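Local coordinates for protein sarcosine oxidase (Pyrococcus horikoshii, PDB 1Y56) that probably oxidises L-proline as the FAD-binding beta subunit of an L-proline dehydrogenase complex that also carries FMN, at residues 223-228 with 265-270. Sequence-based numbering, arbitrary orientation.
Sequences YKHQAV and GYEIGP
Lys-224 and Ile-268 form a single antiparallel bridge, a hydrogen-bonded pair, joining strand 221-230 of the large mixed sheet in this FAD-dependent oxidoreductase to the loop that follows strand 261-263. Lys-224 N donates to Ile-268 O (3.2 Å, 168° at the hydrogen), and Ile-268 N returns a bond to Lys-224 O. Further along, the two chains separate and water takes over: one molecule donates to both Lys-224 O and Tyr-266 O, while a second accepts from Gln-226 N and donates to Tyr-266 O.

The Tyr-223 side chain crosses that of Glu-267 at a slant and ends beside Pro-270. Its CB lies 3.9 Å from Glu-267 CG, and CD1 approaches the same methylene more closely, at 3.5 Å. CG packs against Glu-267 CD, with the ring plane 36° from that of the carboxylate. Farther out, CE1 meets Pro-270 CD at 3.5 Å, Pro-270 CA sits over the centre of one ring face, and OH, with CZ behind it, ends 3.3 Å from Pro-270 CG. Lys-310 makes a cation-pi contact with this ring. An alanine here would probably leave Pro-270 without the ring that packs on it, take the ring from one side of the Glu-267 chain and deprive Lys-310 of its cation-pi partner.

At the bridge, the Lys-224 and Ile-268 side chains run out together. The lysine chain bends at chi3 (87°), bringing CE to 3.9 Å from Ile-268 CD1, and its NZ forms a salt bridge with Asp-273. The side chain of His-225, about 5 Å from the bound FAD, stacks on Tyr-308, and Glu-267 CA lies over one face of the imidazole, 4.1 Å from its plane and displaced from the ring centre.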
loop_
_atom_site.group_PDB
_atom_site.type_symbol
_atom_site.label_atom_id
_atom_site.label_comp_id
_atom_site.label_asym_id
_atom_site.label_seq_id
_atom_site.Cartn_x
_atom_site.Cartn_y
_atom_site.Cartn_z
ATOM N N TYR B 223 35.683 -22.239 7.579
ATOM C CA TYR B 223 36.290 -21.557 6.437
ATOM C C TYR B 223 35.637 -21.963 5.153
ATOM O O TYR B 223 35.236 -23.111 4.977
ATOM C CB TYR B 223 37.775 -21.874 6.323
ATOM C CG TYR B 223 38.623 -21.120 7.301
ATOM C CD1 TYR B 223 39.305 -19.961 6.915
ATOM C CD2 TYR B 223 38.741 -21.560 8.624
ATOM C CE1 TYR B 223 40.091 -19.263 7.823
ATOM C CE2 TYR B 223 39.519 -20.875 9.534
ATOM C CZ TYR B 223 40.189 -19.730 9.133
ATOM O OH TYR B 223 40.954 -19.059 10.053
ATOM N N LYS B 224 35.561 -21.014 4.239
ATOM C CA LYS B 224 34.950 -21.270 2.968
ATOM C C LYS B 224 35.952 -21.889 2.023
ATOM O O LYS B 224 36.908 -21.240 1.626
ATOM C CB LYS B 224 34.398 -19.981 2.379
ATOM C CG LYS B 224 33.436 -20.228 1.234
ATOM C CD LYS B 224 32.567 -19.016 0.952
ATOM C CE LYS B 224 33.228 -18.036 -0.006
ATOM N NZ LYS B 224 32.225 -17.014 -0.404
ATOM N N HIS B 225 35.735 -23.163 1.696
ATOM C CA HIS B 225 36.413 -23.820 0.562
ATOM C C HIS B 225 35.430 -24.042 -0.587
ATOM O O HIS B 225 34.213 -23.987 -0.380
ATOM C CB HIS B 225 37.132 -25.100 0.994
ATOM C CG HIS B 225 38.451 -24.833 1.661
ATOM N ND1 HIS B 225 38.549 -24.361 2.956
ATOM C CD2 HIS B 225 39.723 -24.926 1.198
ATOM C CE1 HIS B 225 39.824 -24.195 3.268
ATOM N NE2 HIS B 225 40.557 -24.534 2.221
ATOM N N GLN B 226 35.949 -24.233 -1.794
ATOM C CA GLN B 226 35.093 -24.311 -2.976
ATOM C C GLN B 226 35.409 -25.487 -3.901
ATOM O O GLN B 226 36.497 -26.073 -3.847
ATOM C CB GLN B 226 35.126 -22.995 -3.759
ATOM C CG GLN B 226 34.489 -21.807 -3.028
ATOM C CD GLN B 226 34.463 -20.547 -3.875
ATOM O OE1 GLN B 226 33.709 -20.457 -4.845
ATOM N NE2 GLN B 226 35.291 -19.569 -3.520
ATOM N N ALA B 227 34.446 -25.843 -4.744
ATOM C CA ALA B 227 34.652 -26.907 -5.716
ATOM C C ALA B 227 34.017 -26.578 -7.058
ATOM O O ALA B 227 33.141 -25.716 -7.155
ATOM C CB ALA B 227 34.152 -28.259 -5.177
ATOM N N VAL B 228 34.489 -27.266 -8.091
ATOM C CA VAL B 228 33.939 -27.159 -9.435
ATOM C C VAL B 228 33.522 -28.550 -9.925
ATOM O O VAL B 228 34.025 -29.565 -9.449
ATOM C CB VAL B 228 34.957 -26.496 -10.390
ATOM C CG1 VAL B 228 36.185 -27.371 -10.563
ATOM C CG2 VAL B 228 34.326 -26.156 -11.725
ATOM N N GLY B 265 43.409 -24.909 -2.952
ATOM C CA GLY B 265 43.640 -24.347 -1.617
ATOM C C GLY B 265 42.831 -23.110 -1.245
ATOM O O GLY B 265 42.421 -22.974 -0.098
ATOM N N TYR B 266 42.595 -22.227 -2.220
ATOM C CA TYR B 266 41.890 -20.942 -2.047
ATOM C C TYR B 266 40.850 -20.869 -0.916
ATOM O O TYR B 266 39.689 -21.227 -1.085
ATOM C CB TYR B 266 41.277 -20.523 -3.389
ATOM C CG TYR B 266 40.744 -19.101 -3.447
ATOM C CD1 TYR B 266 41.601 -18.009 -3.626
ATOM C CD2 TYR B 266 39.379 -18.854 -3.348
ATOM C CE1 TYR B 266 41.104 -16.706 -3.685
ATOM C CE2 TYR B 266 38.875 -17.567 -3.403
ATOM C CZ TYR B 266 39.733 -16.496 -3.573
ATOM O OH TYR B 266 39.191 -15.229 -3.633
ATOM N N GLU B 267 41.296 -20.386 0.238
ATOM C CA GLU B 267 40.520 -20.406 1.475
ATOM C C GLU B 267 40.018 -19.004 1.754
ATOM O O GLU B 267 40.750 -18.043 1.556
ATOM C CB GLU B 267 41.438 -20.858 2.606
ATOM C CG GLU B 267 40.807 -21.016 3.966
ATOM C CD GLU B 267 41.748 -21.718 4.961
ATOM O OE1 GLU B 267 42.633 -21.046 5.548
ATOM O OE2 GLU B 267 41.601 -22.949 5.161
ATOM N N ILE B 268 38.776 -18.869 2.206
ATOM C CA ILE B 268 38.247 -17.535 2.528
ATOM C C ILE B 268 37.912 -17.397 4.026
ATOM O O ILE B 268 37.103 -18.180 4.547
ATOM C CB ILE B 268 37.077 -17.120 1.588
ATOM C CG1 ILE B 268 37.630 -16.784 0.187
ATOM C CG2 ILE B 268 36.286 -15.949 2.179
ATOM C CD1 ILE B 268 36.598 -16.323 -0.829
ATOM N N GLY B 269 38.541 -16.387 4.671
ATOM C CA GLY B 269 38.703 -16.227 6.155
ATOM C C GLY B 269 37.514 -16.639 6.994
ATOM O O GLY B 269 36.428 -16.805 6.452
ATOM N N PRO B 270 37.681 -16.779 8.321
ATOM C CA PRO B 270 36.607 -17.443 9.096
ATOM C C PRO B 270 35.197 -16.896 8.783
ATOM O O PRO B 270 34.900 -15.755 9.128
ATOM C CB PRO B 270 36.996 -17.168 10.554
ATOM C CG PRO B 270 38.439 -16.941 10.516
ATOM C CD PRO B 270 38.784 -16.328 9.179
HETATM O O HOH W 1 37.006 -20.558 -0.751
HETATM O O HOH W 2 38.680 -23.521 -2.077
#